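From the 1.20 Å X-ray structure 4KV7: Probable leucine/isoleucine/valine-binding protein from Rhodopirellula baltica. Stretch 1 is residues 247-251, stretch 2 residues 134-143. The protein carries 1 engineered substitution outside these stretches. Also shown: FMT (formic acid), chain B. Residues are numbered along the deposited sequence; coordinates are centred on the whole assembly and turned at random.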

ATOM      1  N   ALA A 247     -11.942  -2.490  -5.121  1.00  9.73           N
ATOM      2  CA  ALA A 247     -10.931  -1.495  -4.780  1.00  9.71           C
ATOM      3  C   ALA A 247      -9.582  -2.169  -4.595  1.00  8.83           C
ATOM      4  O   ALA A 247      -9.478  -3.182  -3.890  1.00  9.52           O
ATOM      5  CB  ALA A 247     -11.329  -0.788  -3.502  1.00 10.43           C
ATOM      6  N   VAL A 248      -8.540  -1.608  -5.189  1.00  8.02           N
ATOM      7  CA  VAL A 248      -7.196  -2.095  -4.884  1.00  8.16           C
ATOM      8  C   VAL A 248      -6.787  -1.645  -3.487  1.00  7.78           C
ATOM      9  O   VAL A 248      -7.426  -0.771  -2.868  1.00  8.38           O
ATOM     10  CB  VAL A 248      -6.135  -1.678  -5.931  1.00  8.83           C
ATOM     11  CG1 VAL A 248      -6.499  -2.227  -7.314  1.00 10.36           C
ATOM     12  CG2 VAL A 248      -5.940  -0.176  -5.965  1.00  9.55           C
ATOM     13  N   SER A 249      -5.693  -2.215  -3.004  1.00  8.67           N
ATOM     14  CA  SER A 249      -5.199  -1.969  -1.655  1.00  8.26           C
ATOM     15  C   SER A 249      -5.051  -0.490  -1.308  1.00  8.33           C
ATOM     16  O   SER A 249      -5.416  -0.054  -0.205  1.00  9.04           O
ATOM     17  CB  SER A 249      -3.848  -2.664  -1.505  1.00  8.68           C
ATOM     18  OG  SER A 249      -2.957  -2.178  -2.487  1.00  8.89           O
ATOM     19  N   PHE A 250      -4.492   0.267  -2.238  1.00  7.91           N
ATOM     20  CA  PHE A 250      -4.110   1.652  -2.023  1.00  7.93           C
ATOM     21  C   PHE A 250      -5.315   2.559  -1.788  1.00  8.28           C
ATOM     22  O   PHE A 250      -5.157   3.629  -1.214  1.00  8.91           O
ATOM     23  CB  PHE A 250      -3.317   2.144  -3.246  1.00  8.16           C
ATOM     24  CG  PHE A 250      -2.655   3.488  -3.067  1.00  8.04           C
ATOM     25  CD1 PHE A 250      -3.323   4.668  -3.372  1.00  8.28           C
ATOM     26  CD2 PHE A 250      -1.341   3.566  -2.622  1.00  8.19           C
ATOM     27  CE1 PHE A 250      -2.708   5.891  -3.216  1.00  8.55           C
ATOM     28  CE2 PHE A 250      -0.728   4.790  -2.447  1.00  8.19           C
ATOM     29  CZ  PHE A 250      -1.416   5.963  -2.747  1.00  9.23           C
ATOM     30  N   VAL A 251      -6.507   2.158  -2.233  1.00  8.38           N
ATOM     31  CA  VAL A 251      -7.697   2.982  -2.025  1.00  8.22           C
ATOM     32  C   VAL A 251      -7.871   3.332  -0.555  1.00  8.18           C
ATOM     33  O   VAL A 251      -8.226   4.460  -0.223  1.00  9.38           O
ATOM     34  CB  VAL A 251      -8.962   2.270  -2.560  1.00  9.12           C
ATOM     35  CG1 VAL A 251     -10.226   3.043  -2.200  1.00 10.57           C
ATOM     36  CG2 VAL A 251      -8.862   2.083  -4.063  1.00  9.66           C
TER
HETATM   37  C   FMT B 501      -0.455   4.932  -5.652  1.00  7.70           C
HETATM   38  O1  FMT B 501       0.230   3.911  -5.802  1.00  8.08           O
HETATM   39  O2  FMT B 501      -0.079   6.088  -5.886  1.00  8.33           O
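Stretch 2 134-143: YRASYAEETA

A single buried glutamate, reaching from the first turn of a helix, grips one serine of a turn through both backbone and side chain, and a tyrosine and a few apolar atoms pack beside that polar centre. Stretch 2 comes in as a loop, extended from Arg135 to Ser137, and then winds into a helix from Tyr138 that runs on beyond Ala143. Ser137 caps the start: its OG accepts from Glu140 N at 3.0 Å, while Glu141 N to Ser137 O, also 3.0 Å, opens the regular backbone ladder.

Tyr138, Glu141 and Thr142 meet stretch 1 from the helix, the i, i+3, i+4 spacing that gathers side chains on one helical side. The backbones keep their distance, 6.8 Å between the CA atoms of Val248 and Glu141, and the Glu141 side chain spans the gap, reaching both a backbone and a side-chain atom of Ser249. With chi1 m and chi2 t, it extends its carboxylate: Ser249 N donates to Glu141 OE1 at 2.8 Å, and Ser249 OG donates to Glu141 OE2 at 2.6 Å. The p rotamer of Ser249 places its hydroxyl for this two-point grip. From the loop, Arg135 NH2 adds a weak bond to Ser249 OG, 2.8 Å long but bent to 122°.

Stretch 1 holds its own turn with Val251 N to Val248 O at 3.1 Å. The apolar contacts of Val248 are distant: Val248 CG1 lies 4.5 Å from Thr142 CG2, and Val248 CG2 the same distance from Tyr138 CE1. Phe250 CB approaches Tyr138 CZ at 4.1 Å. Although the CA-to-CB bond of Tyr138 points sideways, its ring end comes nearer, bringing OH to 3.3 Å from Phe250 CD2. Tyr138 OH donates to O1 of formic acid, probably from the crystallisation liquor, at 2.6 Å, and the formic acid C sits over one face of the Phe250 ring. The rule is compact: the carboxylate is paired with two donors of one residue, and apolar contacts lie beside it.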

ATOM      1  N   TYR A 134       8.001  -4.904   0.532  1.00  9.28           N
ATOM      2  CA  TYR A 134       7.243  -5.943   1.223  1.00  9.63           C
ATOM      3  C   TYR A 134       6.083  -6.464   0.358  1.00  8.79           C
ATOM      4  O   TYR A 134       5.948  -7.665   0.138  1.00  9.80           O
ATOM      5  CB  TYR A 134       6.703  -5.453   2.599  1.00  9.95           C
ATOM      6  CG  TYR A 134       5.485  -6.258   2.990  1.00  9.69           C
ATOM      7  CD1 TYR A 134       5.607  -7.592   3.347  1.00  9.89           C
ATOM      8  CD2 TYR A 134       4.210  -5.713   2.922  1.00  9.89           C
ATOM      9  CE1 TYR A 134       4.493  -8.372   3.630  1.00 10.78           C
ATOM     10  CE2 TYR A 134       3.089  -6.479   3.203  1.00  9.80           C
ATOM     11  CZ  TYR A 134       3.236  -7.809   3.555  1.00  9.82           C
ATOM     12  OH  TYR A 134       2.138  -8.605   3.827  1.00 10.12           O
ATOM     13  N   ARG A 135       5.237  -5.551  -0.104  1.00  8.39           N
ATOM     14  CA  ARG A 135       3.897  -5.905  -0.576  1.00  9.16           C
ATOM     15  C   ARG A 135       3.831  -6.434  -1.995  1.00  7.81           C
ATOM     16  O   ARG A 135       4.646  -6.104  -2.852  1.00  8.72           O
ATOM     17  CB  ARG A 135       2.953  -4.706  -0.454  1.00  8.82           C
ATOM     18  CG  ARG A 135       3.436  -3.457  -1.193  1.00  8.72           C
ATOM     19  CD  ARG A 135       2.307  -2.651  -1.831  1.00  8.76           C
ATOM     20  NE  ARG A 135       1.439  -2.043  -0.826  1.00  7.87           N
ATOM     21  CZ  ARG A 135       0.260  -1.496  -1.078  1.00  7.96           C
ATOM     22  NH1 ARG A 135      -0.459  -1.004  -0.081  1.00  8.89           N
ATOM     23  NH2 ARG A 135      -0.210  -1.447  -2.318  1.00  9.17           N
ATOM     24  N   ALA A 136       2.799  -7.238  -2.234  1.00  8.47           N
ATOM     25  CA  ALA A 136       2.408  -7.644  -3.574  1.00  8.98           C
ATOM     26  C   ALA A 136       2.134  -6.414  -4.431  1.00  8.30           C
ATOM     27  O   ALA A 136       1.904  -5.309  -3.921  1.00  9.04           O
ATOM     28  CB  ALA A 136       1.162  -8.520  -3.496  1.00  9.41           C
ATOM     29  N   SER A 137       2.144  -6.617  -5.739  1.00  8.51           N
ATOM     30  CA  SER A 137       2.033  -5.542  -6.712  1.00  9.32           C
ATOM     31  C   SER A 137       0.607  -5.304  -7.197  1.00  8.25           C
ATOM     32  O   SER A 137      -0.282  -6.138  -6.996  1.00  9.12           O
ATOM     33  CB  SER A 137       2.895  -5.882  -7.920  1.00  9.11           C
ATOM     34  OG  SER A 137       2.267  -6.925  -8.648  1.00  8.75           O
ATOM     35  N   TYR A 138       0.399  -4.178  -7.878  1.00  8.59           N
ATOM     36  CA  TYR A 138      -0.899  -3.921  -8.506  1.00  9.05           C
ATOM     37  C   TYR A 138      -1.181  -4.945  -9.608  1.00  9.01           C
ATOM     38  O   TYR A 138      -2.341  -5.326  -9.815  1.00  9.03           O
ATOM     39  CB  TYR A 138      -1.032  -2.491  -9.061  1.00  9.26           C
ATOM     40  CG  TYR A 138      -0.938  -1.404  -8.009  1.00  8.12           C
ATOM     41  CD1 TYR A 138      -1.576  -1.531  -6.774  1.00  8.28           C
ATOM     42  CD2 TYR A 138      -0.206  -0.258  -8.250  1.00  8.51           C
ATOM     43  CE1 TYR A 138      -1.487  -0.534  -5.814  1.00  7.69           C
ATOM     44  CE2 TYR A 138      -0.115   0.744  -7.303  1.00  8.01           C
ATOM     45  CZ  TYR A 138      -0.753   0.593  -6.083  1.00  7.83           C
ATOM     46  OH  TYR A 138      -0.655   1.537  -5.094  1.00  8.56           O
ATOM     47  N   ALA A 139      -0.143  -5.379 -10.324  1.00  8.46           N
ATOM     48  CA  ALA A 139      -0.322  -6.431 -11.319  1.00  9.16           C
ATOM     49  C   ALA A 139      -0.893  -7.686 -10.657  1.00  8.85           C
ATOM     50  O   ALA A 139      -1.796  -8.332 -11.202  1.00  9.65           O
ATOM     51  CB  ALA A 139       0.992  -6.742 -12.009  1.00 10.38           C
ATOM     52  N   GLU A 140      -0.356  -8.041  -9.496  1.00  9.18           N
ATOM     53  CA  GLU A 140      -0.848  -9.210  -8.770  1.00  9.28           C
ATOM     54  C   GLU A 140      -2.271  -9.027  -8.237  1.00  9.24           C
ATOM     55  O   GLU A 140      -3.078  -9.948  -8.293  1.00  9.52           O
ATOM     56  CB  GLU A 140       0.152  -9.600  -7.673  1.00  9.60           C
ATOM     57  CG  GLU A 140       1.444 -10.151  -8.281  1.00 10.30           C
ATOM     58  CD  GLU A 140       2.639 -10.198  -7.338  1.00 10.24           C
ATOM     59  OE1 GLU A 140       2.738  -9.384  -6.403  1.00 10.64           O
ATOM     60  OE2 GLU A 140       3.512 -11.058  -7.569  1.00 12.37           O
ATOM     61  N   GLU A 141      -2.591  -7.841  -7.730  1.00  8.03           N
ATOM     62  CA  GLU A 141      -3.946  -7.599  -7.239  1.00  8.59           C
ATOM     63  C   GLU A 141      -4.960  -7.677  -8.366  1.00  8.95           C
ATOM     64  O   GLU A 141      -6.013  -8.320  -8.233  1.00  9.39           O
ATOM     65  CB  GLU A 141      -4.066  -6.237  -6.551  1.00  8.33           C
ATOM     66  CG  GLU A 141      -3.279  -6.109  -5.262  1.00  8.85           C
ATOM     67  CD  GLU A 141      -3.556  -4.793  -4.575  1.00  8.66           C
ATOM     68  OE1 GLU A 141      -4.728  -4.518  -4.261  1.00  9.23           O
ATOM     69  OE2 GLU A 141      -2.608  -4.007  -4.351  1.00  9.88           O
ATOM     70  N   THR A 142      -4.652  -7.002  -9.467  1.00  8.75           N
ATOM     71  CA  THR A 142      -5.580  -6.961 -10.600  1.00  9.48           C
ATOM     72  C   THR A 142      -5.732  -8.307 -11.285  1.00 10.21           C
ATOM     73  O   THR A 142      -6.811  -8.633 -11.776  1.00 11.22           O
ATOM     74  CB  THR A 142      -5.228  -5.857 -11.626  1.00 10.54           C
ATOM     75  OG1 THR A 142      -3.888  -6.036 -12.096  1.00  9.51           O
ATOM     76  CG2 THR A 142      -5.404  -4.462 -11.018  1.00 10.21           C
ATOM     77  N   ALA A 143      -4.668  -9.099 -11.315  1.00  9.52           N
ATOM     78  CA  ALA A 143      -4.766 -10.446 -11.868  1.00 10.05           C
ATOM     79  C   ALA A 143      -5.734 -11.270 -11.030  1.00  9.30           C
ATOM     80  O   ALA A 143      -6.566 -12.004 -11.572  1.00 10.50           O
ATOM     81  CB  ALA A 143      -3.390 -11.109 -11.914  1.00 11.16           C
TER